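Local coordinates for protein putative epimerase (Burkholderia cenocepacia, PDB 4LW8) that probably acts as an NAD(P)-dependent sugar epimerase or dehydratase in the biosynthesis of the lipopolysaccharide O-antigen, at residues W46-P51 with L67-L72; Q105-N110 with A157-V162; P200-H205 with I213-L218; R208-I213 with Y270-T275; E245-C250 with D294-A299. One frame throughout, in Å; residues are numbered along the deposited sequence.

Contact 1: residues W46-P51 with L67-L72; sequences WGTVAP and LPVDLL
Thr48 and Val69 meet by their branches, Thr48 CG2 lying 3.9 Å from Val69 CB. A chi1 of 64° places Thr48 OG1 between the backbone N and the carbonyl carbon and leaves the methyl for valine. Threonine therefore serves two neighbours, since its hydroxyl bonds Gly25 N, next to strand 20-24. Further back on the same face, Leu67 CD1 touches the edge of the Trp46 indole at CE3 (3.9 Å), near the ring plane, while Trp46 NE1 is bonded to Asp44. Val49 and Pro68 occupy the other face in a looser apolar contact. Beyond the paired residues the ring of Pro51 lies against the backbone, with its CD 3.7 Å from Val69 C.

Behind these side chains stand three backbone bonds: Leu67 N to Gly47 O (2.8 Å, almost straight at 176°), Val49 N to Leu67 O (3.0 Å) and Val69 N to Val49 O (2.9 Å). The nitrogen of Pro68 falls between those used, so a proline costs this pairing nothing. Asp70 then turns the chain, its OD1 accepting from Leu72 N at 3.2 Å in an Asx turn. Helix 74-84 packs on Val69 through Met77 and Ala80, and strand 20-24 flanks Trp46 and Thr48. Strands 20-24, 44-49 and 65-68, parallel and in that order, with helix 74-84 packed on them, form one border of the Rossmann-type sheet characteristic of NAD(P)-dependent epimerases and dehydratases.

Contact 2: residues Q105-N110 with A157-V162; sequences QTYAVN and ANDYAV
Tyr107 and Asp159 join two long helices, 103-122 and 159-172, of the Rossmann-type epimerase fold; the first turns of the second carry Tyr-Ala-Val-Ser-Lys, which matches the YxxxK signature of this family and probably makes Tyr160 its tyrosine. Among the polar contacts, Tyr107 OH donates to Asp159 OD1 across a very short 2.5 Å. The phenol comes edge-on, its ring 76° from the carboxylate plane. The other oxygen, Asp159 OD2, forms a salt bridge with Arg115 of the second subunit, so one aspartate serves both the chain and the dimer.

Apolar contacts accompany it. Val162 CG1 packs at the ring edge, 3.7 Å from Tyr107 CE1, and Thr106 CG2 rests 3.8 Å from Tyr160 CA, a small branch that suits the close approach of the helices. Ala170 and Ala166 of the second subunit pack on Tyr107 and Val162.

Amide and ring also meet: Asn110 ND2 stands 3.7 Å from Tyr160 CD1, its amide plane 72° from the ring. That amide is fixed by its own bonds, ND2 with Ser163 OG and OD1 with Arg95 N. At the start of the second helix Asn158 is the N-cap, its OD1 accepting from Ala161 N at 2.8 Å.

Contact 3: residues P200-H205 with I213-L218; sequences PKLVAH and ISLGNL
Ile213 lies over one face of the His205 imidazole, CG1 standing 3.8 Å from the ring centroid and 19° off the normal, a CH-pi contact displaced toward the rim. CG1 is anti to the backbone N (chi1 -165°), which carries this branch out from the strand toward the helix. The ring is held for it by its own helix: His205 ND1 donates to Lys201 O at 2.7 Å. That carbonyl also accepts the ordinary helical bond from His205 N, and the two donors reach it from opposite faces of its plane. Histidine thus offers the pi face of its ring to the isoleucine while its ring nitrogen is tied back to the backbone.

Leu202 CD1 packs against two strand residues at once, 3.6 Å from Ile213 CD1 and 3.7 Å from Leu215 CD2. Ile213 and Leu215 are branched aliphatics able to fill the layer between helix and strand, and Leu257, Val260 and Leu264 of helix 257-268 close on Leu202 as well. Lys201 spans the margin with an extended chain, passing Ile213 CD1 and ending in a hydrogen bond from NZ to Ser214 O (3.2 Å).

Helix 198-207 and strand 212-215 run nearly antiparallel, their short segments at 161° with axes 10.3 Å apart. A helix that turns back to lie antiparallel against the strand after it is an alpha/beta unit, here in the C-terminal part of the chain, which in relatives of this family probably shapes the substrate side.

Contact 4: residues R208-I213 with Y270-T275; sequences RNAPRI and YVIDVT
Tyr270 turns the edge of its ring to Ala210 O, to which its OH donates at 2.7 Å. Asn209 OD1 approaches the same ring obliquely, near CE1, with the amide 52° from the ring plane. The second flat pair is Arg212 and Asp273, whose side chains lie side by side and point the same way. One oxygen, Asp273 OD2, meets the guanidinium near its edge but tilted from the plane, as a salt bridge: NH2 reaches its anti lone pair at 2.9 Å, while the bond from NH1 is weak. The guanidinium and carboxylate planes are 74° apart. Arg212 bends at chi3, which turns NE out of the extended line, and the guanidinium beyond it meets the aspartate. A water lies at the guanidinium edge, in its plane, 2.6 Å from Arg212 NH1 and also bonded to Thr275 OG1. Arginine, aspartate and threonine, all exposed here, suit this solvent-facing side.

Ile272 belongs to the buried side: its CD1 packs 4.2 Å from Ala210 CB and 4.1 Å from Ile213 CB. Between the faces runs a parallel backbone pairing, in which Asp273 N donates to Pro211 O (2.9 Å), Ile213 N to Asp273 O, and Thr275 N to Ile213 O (2.8 Å). A second water donates to Pro211 O and Val271 O, bridging the two backbones.

Asn209, with positive phi, ends helix 198-207 in a Schellman motif, from which the chain enters strand 212-215. Tyr206 of that helix meets the Tyr270 ring and bonds Ile272 N, and Leu261 of helix 257-268 packs on Ile272 and Val274.

Contact 5: residues E245-C250 with D294-A299; sequences ETFNVC and DKLRRA
Lys295 NZ is gripped by two groups of the strand segment, donating to Thr246 O at 2.7 Å and to Glu245 OE1 at 2.9 Å in a salt bridge. The ammonium also stands over the face of Phe247, 4.8 Å from the ring centroid and 9° off the normal, a cation-pi arrangement. An extended lysine suits the place: its chain leaves CB with CG anti to the backbone N (chi1 -175°), runs past CD2 and CE2 of the ring and brings CE over its face, with NZ beyond at the oxygens. A buffer molecule, probably from the crystallisation liquor, adds a sulfonate to NZ and bonds Glu245 OE2.

Phe247 packs against the helix. Its CE2 is 3.7 Å from Ala299 CB, and its CD2 is 3.7 Å from Leu296 CA; the small alanine admits the ring close to the helix. Leu296 CD2 continues the apolar line to Val249 CG2. A water bridges the backbones, donating to Asn248 O and accepting from Leu296 N at 3.0 Å, which serves an N-H of the first helical turn. Within the helix, Asp294 makes a salt bridge to Arg298 NE four residues on.

The axes of strand 246-249 and helix segment 294-299 approach to 7.2 Å, their directions 109° apart, so the helix runs across the strand. Strand 180-189 is bonded beside that strand in parallel, and Leu237 of helix 227-240 packs on both Phe247 and Leu296.

In the fold
Along the chain, contact 1 closes before contact 2 opens, and both precede the rest; contacts 3 and 4 alternate their segments, as do 4 and 5. Contacts 1 and 5 reach the same large mixed sheet on opposite sides of the chain's centre, their own centres 29 Å apart. Contact 2 neighbours contact 1, centres 20 Å apart, with Leu71 and Leu72 packing on helix 103-122; its helices also meet the second subunit. Contacts 3 and 4, only 9 Å apart between centres, share Ile213 and strand 212-215 in a separate two-stranded parallel sheet. The large sheet joins the Rossmann-type part, where NAD(P) probably binds, to the later strands beside contact 5, while contacts 3 and 4 build an outlying alpha/beta layer.

Contact 1: residues W46-P51 with L67-L72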
# COMPACT_ATOMS: atom_id res chain seq x y z
N TRP A 46 -15.81 22.69 -10.34
CA TRP A 46 -16.72 21.54 -10.30
C TRP A 46 -16.24 20.58 -9.22
O TRP A 46 -15.08 20.63 -8.83
CB TRP A 46 -16.77 20.78 -11.63
CG TRP A 46 -17.25 21.55 -12.82
CD1 TRP A 46 -16.92 22.83 -13.17
CD2 TRP A 46 -18.12 21.06 -13.84
NE1 TRP A 46 -17.56 23.18 -14.33
CE2 TRP A 46 -18.30 22.11 -14.77
CE3 TRP A 46 -18.79 19.85 -14.05
CZ2 TRP A 46 -19.11 21.98 -15.90
CZ3 TRP A 46 -19.59 19.73 -15.17
CH2 TRP A 46 -19.74 20.79 -16.08
N GLY A 47 -17.10 19.68 -8.76
CA GLY A 47 -16.65 18.72 -7.77
C GLY A 47 -17.66 17.63 -7.48
O GLY A 47 -18.79 17.71 -7.95
N THR A 48 -17.26 16.63 -6.71
CA THR A 48 -18.17 15.53 -6.40
C THR A 48 -18.77 15.68 -5.01
O THR A 48 -18.15 16.28 -4.14
CB THR A 48 -17.46 14.16 -6.50
OG1 THR A 48 -16.42 14.08 -5.50
CG2 THR A 48 -16.85 13.98 -7.89
N VAL A 49 -19.99 15.16 -4.85
CA VAL A 49 -20.64 14.99 -3.56
C VAL A 49 -21.19 13.57 -3.48
O VAL A 49 -21.38 12.93 -4.51
CB VAL A 49 -21.82 15.98 -3.35
CG1 VAL A 49 -21.33 17.42 -3.33
CG2 VAL A 49 -22.88 15.77 -4.43
N ALA A 50 -21.46 13.08 -2.28
CA ALA A 50 -22.04 11.74 -2.12
C ALA A 50 -23.49 11.74 -2.58
O ALA A 50 -24.25 12.61 -2.19
CB ALA A 50 -21.96 11.29 -0.64
N PRO A 51 -23.86 10.74 -3.39
CA PRO A 51 -25.26 10.58 -3.79
C PRO A 51 -26.17 10.42 -2.58
O PRO A 51 -25.76 9.81 -1.59
CB PRO A 51 -25.24 9.30 -4.63
CG PRO A 51 -23.85 9.26 -5.19
CD PRO A 51 -22.97 9.82 -4.11
N LEU A 67 -21.47 17.45 -8.65
CA LEU A 67 -21.90 16.22 -9.31
C LEU A 67 -22.01 15.04 -8.31
O LEU A 67 -21.03 14.68 -7.67
CB LEU A 67 -20.93 15.87 -10.45
CG LEU A 67 -20.62 16.95 -11.51
CD1 LEU A 67 -19.65 16.40 -12.56
CD2 LEU A 67 -21.88 17.47 -12.17
N PRO A 68 -23.20 14.44 -8.16
CA PRO A 68 -23.30 13.31 -7.24
C PRO A 68 -22.58 12.09 -7.81
O PRO A 68 -23.05 11.47 -8.77
CB PRO A 68 -24.81 13.07 -7.11
CG PRO A 68 -25.47 14.27 -7.73
CD PRO A 68 -24.51 14.79 -8.75
N VAL A 69 -21.44 11.75 -7.21
CA VAL A 69 -20.61 10.64 -7.65
C VAL A 69 -20.05 9.85 -6.46
O VAL A 69 -19.42 10.41 -5.57
CB VAL A 69 -19.41 11.12 -8.53
CG1 VAL A 69 -18.66 9.93 -9.04
CG2 VAL A 69 -19.88 11.98 -9.69
N ASP A 70 -20.27 8.54 -6.46
CA ASP A 70 -19.57 7.66 -5.53
C ASP A 70 -18.22 7.27 -6.14
O ASP A 70 -18.16 6.80 -7.27
CB ASP A 70 -20.44 6.44 -5.21
CG ASP A 70 -19.67 5.32 -4.53
OD1 ASP A 70 -18.71 5.59 -3.77
OD2 ASP A 70 -20.04 4.14 -4.74
N LEU A 71 -17.13 7.48 -5.40
CA LEU A 71 -15.78 7.16 -5.90
C LEU A 71 -15.63 5.70 -6.36
O LEU A 71 -14.87 5.41 -7.30
CB LEU A 71 -14.73 7.45 -4.83
CG LEU A 71 -14.35 8.89 -4.53
CD1 LEU A 71 -13.55 8.92 -3.23
CD2 LEU A 71 -13.54 9.48 -5.66
N LEU A 72 -16.35 4.79 -5.72
CA LEU A 72 -16.26 3.38 -6.10
C LEU A 72 -17.10 3.07 -7.35
O LEU A 72 -17.07 1.96 -7.88
CB LEU A 72 -16.66 2.48 -4.93
CG LEU A 72 -15.72 2.54 -3.71
CD1 LEU A 72 -16.10 1.47 -2.66
CD2 LEU A 72 -14.26 2.38 -4.13

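Contact 2: residues Q105-N110 with A157-V162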
# COMPACT_ATOMS: atom_id res chain seq x y z
N GLN A 105 -13.33 -0.77 3.72
CA GLN A 105 -13.83 0.40 3.01
C GLN A 105 -12.77 1.50 2.90
O GLN A 105 -12.70 2.22 1.89
CB GLN A 105 -15.09 0.94 3.70
CG GLN A 105 -16.37 0.31 3.17
CD GLN A 105 -16.55 0.53 1.67
OE1 GLN A 105 -16.18 -0.33 0.85
NE2 GLN A 105 -17.11 1.68 1.29
N THR A 106 -11.95 1.60 3.93
CA THR A 106 -10.83 2.53 3.96
C THR A 106 -9.84 2.22 2.84
O THR A 106 -9.44 3.11 2.10
CB THR A 106 -10.10 2.46 5.32
OG1 THR A 106 -10.98 2.93 6.34
CG2 THR A 106 -8.85 3.34 5.29
N TYR A 107 -9.47 0.94 2.70
CA TYR A 107 -8.57 0.57 1.60
C TYR A 107 -9.25 0.73 0.23
O TYR A 107 -8.65 1.29 -0.69
CB TYR A 107 -8.07 -0.87 1.80
CG TYR A 107 -7.06 -0.97 2.92
CD1 TYR A 107 -5.79 -0.39 2.80
CD2 TYR A 107 -7.37 -1.62 4.11
CE1 TYR A 107 -4.84 -0.49 3.82
CE2 TYR A 107 -6.43 -1.71 5.15
CZ TYR A 107 -5.18 -1.15 4.99
OH TYR A 107 -4.26 -1.24 6.00
N ALA A 108 -10.49 0.29 0.11
CA ALA A 108 -11.23 0.41 -1.16
C ALA A 108 -11.38 1.88 -1.60
O ALA A 108 -10.96 2.24 -2.71
CB ALA A 108 -12.61 -0.25 -1.04
N VAL A 109 -11.93 2.72 -0.74
CA VAL A 109 -12.15 4.12 -1.08
C VAL A 109 -10.81 4.83 -1.39
O VAL A 109 -10.69 5.51 -2.41
CB VAL A 109 -12.88 4.88 0.05
CG1 VAL A 109 -12.88 6.37 -0.23
CG2 VAL A 109 -14.33 4.37 0.20
N ASN A 110 -9.80 4.67 -0.54
CA ASN A 110 -8.56 5.42 -0.74
C ASN A 110 -7.66 4.90 -1.86
O ASN A 110 -6.92 5.69 -2.46
CB ASN A 110 -7.78 5.52 0.57
CG ASN A 110 -8.58 6.27 1.64
OD1 ASN A 110 -9.50 7.00 1.31
ND2 ASN A 110 -8.23 6.07 2.91
N ALA A 157 1.13 3.91 10.74
CA ALA A 157 0.86 3.25 12.02
C ALA A 157 -0.62 2.87 12.22
O ALA A 157 -1.00 2.41 13.28
CB ALA A 157 1.33 4.13 13.18
N ASN A 158 -1.44 3.08 11.19
CA ASN A 158 -2.79 2.52 11.20
C ASN A 158 -3.25 2.27 9.77
O ASN A 158 -2.55 2.66 8.82
CB ASN A 158 -3.76 3.45 11.95
CG ASN A 158 -3.76 4.87 11.39
OD1 ASN A 158 -3.80 5.10 10.18
ND2 ASN A 158 -3.69 5.84 12.28
N ASP A 159 -4.38 1.58 9.60
CA ASP A 159 -4.84 1.21 8.26
C ASP A 159 -5.10 2.42 7.39
O ASP A 159 -4.83 2.40 6.19
CB ASP A 159 -6.11 0.34 8.34
CG ASP A 159 -5.82 -1.04 8.88
OD1 ASP A 159 -5.05 -1.79 8.26
OD2 ASP A 159 -6.35 -1.38 9.94
N TYR A 160 -5.63 3.48 7.98
CA TYR A 160 -5.86 4.71 7.23
C TYR A 160 -4.53 5.21 6.63
O TYR A 160 -4.45 5.53 5.44
CB TYR A 160 -6.49 5.79 8.13
CG TYR A 160 -6.63 7.13 7.42
CD1 TYR A 160 -7.49 7.29 6.34
CD2 TYR A 160 -5.90 8.23 7.83
CE1 TYR A 160 -7.62 8.52 5.69
CE2 TYR A 160 -6.01 9.46 7.18
CZ TYR A 160 -6.88 9.60 6.11
OH TYR A 160 -7.00 10.81 5.48
N ALA A 161 -3.48 5.27 7.45
CA ALA A 161 -2.18 5.77 6.97
C ALA A 161 -1.58 4.83 5.90
O ALA A 161 -0.98 5.30 4.93
CB ALA A 161 -1.21 5.95 8.15
N VAL A 162 -1.75 3.53 6.09
CA VAL A 162 -1.31 2.54 5.10
C VAL A 162 -2.03 2.75 3.77
O VAL A 162 -1.42 2.71 2.69
CB VAL A 162 -1.54 1.09 5.58
CG1 VAL A 162 -1.21 0.08 4.45
CG2 VAL A 162 -0.69 0.79 6.84

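Contact 3: residues P200-H205 with I213-L218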
# COMPACT_ATOMS: atom_id res chain seq x y z
N PRO A 200 -10.23 21.43 17.11
CA PRO A 200 -11.65 21.84 17.21
C PRO A 200 -12.32 21.42 18.53
O PRO A 200 -13.19 22.14 19.03
CB PRO A 200 -12.29 21.14 16.01
CG PRO A 200 -11.17 21.09 14.99
CD PRO A 200 -9.95 20.78 15.81
N LYS A 201 -11.91 20.28 19.09
CA LYS A 201 -12.43 19.85 20.39
C LYS A 201 -12.06 20.87 21.47
O LYS A 201 -12.91 21.30 22.25
CB LYS A 201 -11.90 18.46 20.73
CG LYS A 201 -12.44 17.82 22.01
CD LYS A 201 -11.58 16.62 22.42
CE LYS A 201 -12.00 16.03 23.77
NZ LYS A 201 -11.07 14.96 24.26
N LEU A 202 -10.78 21.26 21.49
CA LEU A 202 -10.28 22.27 22.42
C LEU A 202 -11.01 23.60 22.23
O LEU A 202 -11.47 24.21 23.20
CB LEU A 202 -8.78 22.48 22.24
CG LEU A 202 -7.80 21.64 23.07
CD1 LEU A 202 -8.24 20.20 23.14
CD2 LEU A 202 -6.42 21.73 22.45
N VAL A 203 -11.12 24.04 20.98
CA VAL A 203 -11.82 25.29 20.67
C VAL A 203 -13.28 25.24 21.13
O VAL A 203 -13.78 26.19 21.75
CB VAL A 203 -11.75 25.62 19.16
CG1 VAL A 203 -12.76 26.71 18.77
CG2 VAL A 203 -10.34 26.03 18.78
N ALA A 204 -13.96 24.13 20.85
CA ALA A 204 -15.36 23.98 21.24
C ALA A 204 -15.53 24.09 22.75
O ALA A 204 -16.46 24.73 23.23
CB ALA A 204 -15.92 22.65 20.74
N HIS A 205 -14.61 23.49 23.50
CA HIS A 205 -14.68 23.57 24.95
C HIS A 205 -14.49 25.00 25.43
O HIS A 205 -15.27 25.50 26.24
CB HIS A 205 -13.65 22.66 25.62
CG HIS A 205 -14.05 21.21 25.66
ND1 HIS A 205 -14.17 20.44 24.52
CD2 HIS A 205 -14.36 20.40 26.70
CE1 HIS A 205 -14.52 19.21 24.86
NE2 HIS A 205 -14.65 19.16 26.18
N ILE A 213 -11.63 19.53 30.65
CA ILE A 213 -11.46 18.66 29.49
C ILE A 213 -10.45 17.55 29.79
O ILE A 213 -9.61 17.68 30.67
CB ILE A 213 -10.99 19.46 28.25
CG1 ILE A 213 -11.16 18.64 26.97
CG2 ILE A 213 -9.54 19.89 28.39
CD1 ILE A 213 -10.57 19.30 25.74
N SER A 214 -10.57 16.44 29.06
CA SER A 214 -9.70 15.30 29.25
C SER A 214 -8.80 15.16 28.03
O SER A 214 -9.29 15.17 26.90
CB SER A 214 -10.51 14.01 29.44
OG SER A 214 -11.24 14.06 30.64
N LEU A 215 -7.50 15.05 28.28
CA LEU A 215 -6.50 14.98 27.20
C LEU A 215 -5.40 13.96 27.49
O LEU A 215 -5.34 13.38 28.58
CB LEU A 215 -5.88 16.36 26.97
CG LEU A 215 -6.83 17.51 26.64
CD1 LEU A 215 -6.12 18.86 26.76
CD2 LEU A 215 -7.38 17.31 25.24
N GLY A 216 -4.52 13.74 26.52
CA GLY A 216 -3.34 12.92 26.73
C GLY A 216 -2.21 13.75 27.30
O GLY A 216 -2.46 14.76 27.96
N ASN A 217 -0.97 13.36 27.02
CA ASN A 217 0.19 14.10 27.48
C ASN A 217 0.24 15.49 26.85
O ASN A 217 -0.05 15.65 25.67
CB ASN A 217 1.49 13.34 27.18
N LEU A 218 0.62 16.48 27.65
CA LEU A 218 0.61 17.88 27.23
C LEU A 218 1.97 18.32 26.70
O LEU A 218 2.13 19.46 26.27
CB LEU A 218 0.19 18.77 28.40
CG LEU A 218 -1.13 18.39 29.09
CD1 LEU A 218 -1.43 19.31 30.26
CD2 LEU A 218 -2.28 18.37 28.08

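Contact 4: residues R208-I213 with Y270-T275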
# COMPACT_ATOMS: atom_id res chain seq x y z
N ARG A 208 -17.45 27.56 24.68
CA ARG A 208 -18.63 27.49 25.54
C ARG A 208 -18.24 27.58 27.02
O ARG A 208 -19.02 27.22 27.91
CB ARG A 208 -19.42 26.21 25.27
CG ARG A 208 -18.71 24.95 25.73
CD ARG A 208 -19.45 23.69 25.35
NE ARG A 208 -18.91 22.56 26.10
CZ ARG A 208 -18.24 21.54 25.57
NH1 ARG A 208 -18.03 21.46 24.26
NH2 ARG A 208 -17.80 20.58 26.38
N ASN A 209 -17.03 28.05 27.28
CA ASN A 209 -16.51 28.19 28.64
C ASN A 209 -16.60 26.92 29.48
O ASN A 209 -16.96 26.98 30.65
CB ASN A 209 -17.25 29.32 29.37
CG ASN A 209 -17.09 30.66 28.69
OD1 ASN A 209 -15.98 31.19 28.58
ND2 ASN A 209 -18.20 31.22 28.22
N ALA A 210 -16.29 25.78 28.87
CA ALA A 210 -16.28 24.52 29.61
C ALA A 210 -15.28 24.59 30.76
O ALA A 210 -14.18 25.09 30.58
CB ALA A 210 -15.94 23.36 28.68
N PRO A 211 -15.68 24.11 31.95
CA PRO A 211 -14.76 24.13 33.10
C PRO A 211 -13.58 23.17 32.90
O PRO A 211 -12.47 23.48 33.33
CB PRO A 211 -15.64 23.68 34.28
CG PRO A 211 -16.75 22.90 33.63
CD PRO A 211 -16.99 23.56 32.31
N ARG A 212 -13.82 22.00 32.31
CA ARG A 212 -12.76 21.00 32.19
C ARG A 212 -12.76 20.21 30.89
O ARG A 212 -13.73 20.20 30.14
CB ARG A 212 -12.80 20.04 33.38
CG ARG A 212 -14.12 19.33 33.64
CD ARG A 212 -14.02 18.39 34.88
NE ARG A 212 -13.75 19.15 36.10
CZ ARG A 212 -12.54 19.34 36.61
NH1 ARG A 212 -11.49 18.78 36.02
NH2 ARG A 212 -12.38 20.08 37.69
N ILE A 213 -11.63 19.53 30.65
CA ILE A 213 -11.46 18.66 29.49
C ILE A 213 -10.45 17.55 29.79
O ILE A 213 -9.61 17.68 30.67
CB ILE A 213 -10.99 19.46 28.25
CG1 ILE A 213 -11.16 18.64 26.97
CG2 ILE A 213 -9.54 19.89 28.39
CD1 ILE A 213 -10.57 19.30 25.74
N TYR A 270 -9.56 32.53 30.51
CA TYR A 270 -9.56 31.63 31.66
C TYR A 270 -8.77 30.37 31.32
O TYR A 270 -8.53 30.08 30.15
CB TYR A 270 -10.99 31.29 32.09
CG TYR A 270 -11.65 30.19 31.28
CD1 TYR A 270 -12.26 30.47 30.07
CD2 TYR A 270 -11.68 28.87 31.74
CE1 TYR A 270 -12.88 29.48 29.33
CE2 TYR A 270 -12.29 27.87 30.99
CZ TYR A 270 -12.89 28.18 29.79
OH TYR A 270 -13.50 27.20 29.04
N VAL A 271 -8.40 29.62 32.35
CA VAL A 271 -7.61 28.41 32.15
C VAL A 271 -8.50 27.20 32.36
O VAL A 271 -9.06 27.00 33.44
CB VAL A 271 -6.40 28.38 33.12
CG1 VAL A 271 -5.64 27.07 33.01
CG2 VAL A 271 -5.49 29.58 32.87
N ILE A 272 -8.67 26.40 31.32
CA ILE A 272 -9.53 25.23 31.45
C ILE A 272 -8.82 24.19 32.32
O ILE A 272 -7.59 24.09 32.32
CB ILE A 272 -9.90 24.64 30.07
CG1 ILE A 272 -11.15 23.77 30.18
CG2 ILE A 272 -8.73 23.87 29.44
CD1 ILE A 272 -11.76 23.40 28.84
N ASP A 273 -9.59 23.43 33.09
CA ASP A 273 -8.99 22.41 33.93
C ASP A 273 -8.80 21.15 33.09
O ASP A 273 -9.69 20.76 32.34
CB ASP A 273 -9.85 22.14 35.18
CG ASP A 273 -9.04 21.49 36.31
OD1 ASP A 273 -7.83 21.72 36.37
OD2 ASP A 273 -9.62 20.73 37.12
N VAL A 274 -7.62 20.55 33.19
CA VAL A 274 -7.28 19.38 32.38
C VAL A 274 -7.14 18.09 33.21
O VAL A 274 -6.48 18.08 34.24
CB VAL A 274 -5.97 19.62 31.62
CG1 VAL A 274 -5.55 18.37 30.84
CG2 VAL A 274 -6.14 20.83 30.70
N THR A 275 -7.79 17.03 32.74
CA THR A 275 -7.65 15.67 33.27
C THR A 275 -6.86 14.83 32.29
O THR A 275 -7.09 14.91 31.08
CB THR A 275 -9.02 14.99 33.52
OG1 THR A 275 -9.64 15.56 34.67
CG2 THR A 275 -8.86 13.51 33.77
O HOH W 1 -12.00 26.04 34.56
O HOH W 2 -8.66 17.72 36.61
O HOH W 3 -11.01 17.60 33.70

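Contact 5: residues E245-C250 with D294-A299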
# COMPACT_ATOMS: atom_id res chain seq x y z
N GLU A 245 6.28 14.46 -8.44
CA GLU A 245 6.92 14.91 -7.20
C GLU A 245 5.97 14.89 -6.00
O GLU A 245 4.78 15.21 -6.13
CB GLU A 245 7.49 16.31 -7.41
CG GLU A 245 8.60 16.36 -8.45
CD GLU A 245 9.79 15.49 -8.03
OE1 GLU A 245 10.17 15.58 -6.85
OE2 GLU A 245 10.32 14.71 -8.86
N THR A 246 6.51 14.54 -4.83
CA THR A 246 5.77 14.49 -3.57
C THR A 246 6.23 15.62 -2.65
O THR A 246 7.42 15.89 -2.56
CB THR A 246 5.96 13.13 -2.86
OG1 THR A 246 5.40 12.09 -3.67
CG2 THR A 246 5.31 13.12 -1.49
N PHE A 247 5.29 16.29 -1.98
CA PHE A 247 5.64 17.45 -1.15
C PHE A 247 4.98 17.42 0.23
O PHE A 247 3.76 17.28 0.33
CB PHE A 247 5.22 18.76 -1.84
CG PHE A 247 5.90 19.02 -3.15
CD1 PHE A 247 5.38 18.54 -4.33
CD2 PHE A 247 7.06 19.78 -3.20
CE1 PHE A 247 6.01 18.79 -5.54
CE2 PHE A 247 7.70 20.04 -4.40
CZ PHE A 247 7.18 19.54 -5.57
N ASN A 248 5.79 17.54 1.28
CA ASN A 248 5.26 17.91 2.59
C ASN A 248 4.54 19.26 2.49
O ASN A 248 5.03 20.18 1.82
CB ASN A 248 6.37 18.00 3.63
CG ASN A 248 6.95 16.66 4.01
OD1 ASN A 248 6.35 15.61 3.77
ND2 ASN A 248 8.14 16.68 4.60
N VAL A 249 3.40 19.38 3.16
CA VAL A 249 2.77 20.69 3.35
C VAL A 249 2.59 20.85 4.86
O VAL A 249 1.87 20.07 5.49
CB VAL A 249 1.43 20.83 2.59
CG1 VAL A 249 0.77 22.18 2.85
CG2 VAL A 249 1.67 20.65 1.08
N CYS A 250 3.29 21.82 5.44
CA CYS A 250 3.40 21.94 6.90
C CYS A 250 3.90 23.33 7.29
O CYS A 250 4.37 24.08 6.44
CB CYS A 250 4.35 20.88 7.46
SG CYS A 250 5.97 20.92 6.66
N ASP A 294 10.81 22.56 3.02
CA ASP A 294 11.88 23.13 2.20
C ASP A 294 11.78 22.73 0.72
O ASP A 294 12.12 23.52 -0.16
CB ASP A 294 13.24 22.74 2.72
CG ASP A 294 14.34 23.52 2.06
OD1 ASP A 294 14.35 24.76 2.24
OD2 ASP A 294 15.15 22.91 1.32
N LYS A 295 11.34 21.50 0.45
CA LYS A 295 11.19 21.09 -0.94
C LYS A 295 10.10 21.92 -1.63
O LYS A 295 10.27 22.38 -2.76
CB LYS A 295 10.89 19.60 -1.05
CG LYS A 295 10.84 19.08 -2.48
CD LYS A 295 10.31 17.66 -2.53
CE LYS A 295 10.31 17.11 -3.95
NZ LYS A 295 9.73 15.74 -4.00
N LEU A 296 8.97 22.09 -0.95
CA LEU A 296 7.89 22.93 -1.44
C LEU A 296 8.37 24.37 -1.68
O LEU A 296 8.09 24.97 -2.72
CB LEU A 296 6.72 22.92 -0.46
CG LEU A 296 5.53 23.85 -0.73
CD1 LEU A 296 4.78 23.44 -1.99
CD2 LEU A 296 4.59 23.85 0.47
N ARG A 297 9.09 24.91 -0.72
CA ARG A 297 9.58 26.28 -0.80
C ARG A 297 10.46 26.47 -2.04
O ARG A 297 10.30 27.44 -2.78
CB ARG A 297 10.33 26.65 0.49
CG ARG A 297 10.96 28.04 0.53
CD ARG A 297 11.78 28.23 1.82
NE ARG A 297 10.92 28.18 3.00
CZ ARG A 297 10.94 27.22 3.93
NH1 ARG A 297 11.78 26.19 3.82
NH2 ARG A 297 10.11 27.28 4.96
N ARG A 298 11.34 25.51 -2.29
CA ARG A 298 12.22 25.60 -3.44
C ARG A 298 11.45 25.49 -4.76
O ARG A 298 11.90 25.99 -5.78
CB ARG A 298 13.31 24.53 -3.36
CG ARG A 298 14.34 24.84 -2.28
CD ARG A 298 15.32 23.69 -2.08
NE ARG A 298 16.34 23.99 -1.08
CZ ARG A 298 17.48 24.62 -1.33
NH1 ARG A 298 17.77 25.03 -2.56
NH2 ARG A 298 18.35 24.85 -0.35
N ALA A 299 10.29 24.84 -4.73
CA ALA A 299 9.50 24.62 -5.94
C ALA A 299 8.54 25.77 -6.27
O ALA A 299 8.34 26.11 -7.44
CB ALA A 299 8.71 23.32 -5.82
O HOH W 4 7.86 20.29 1.18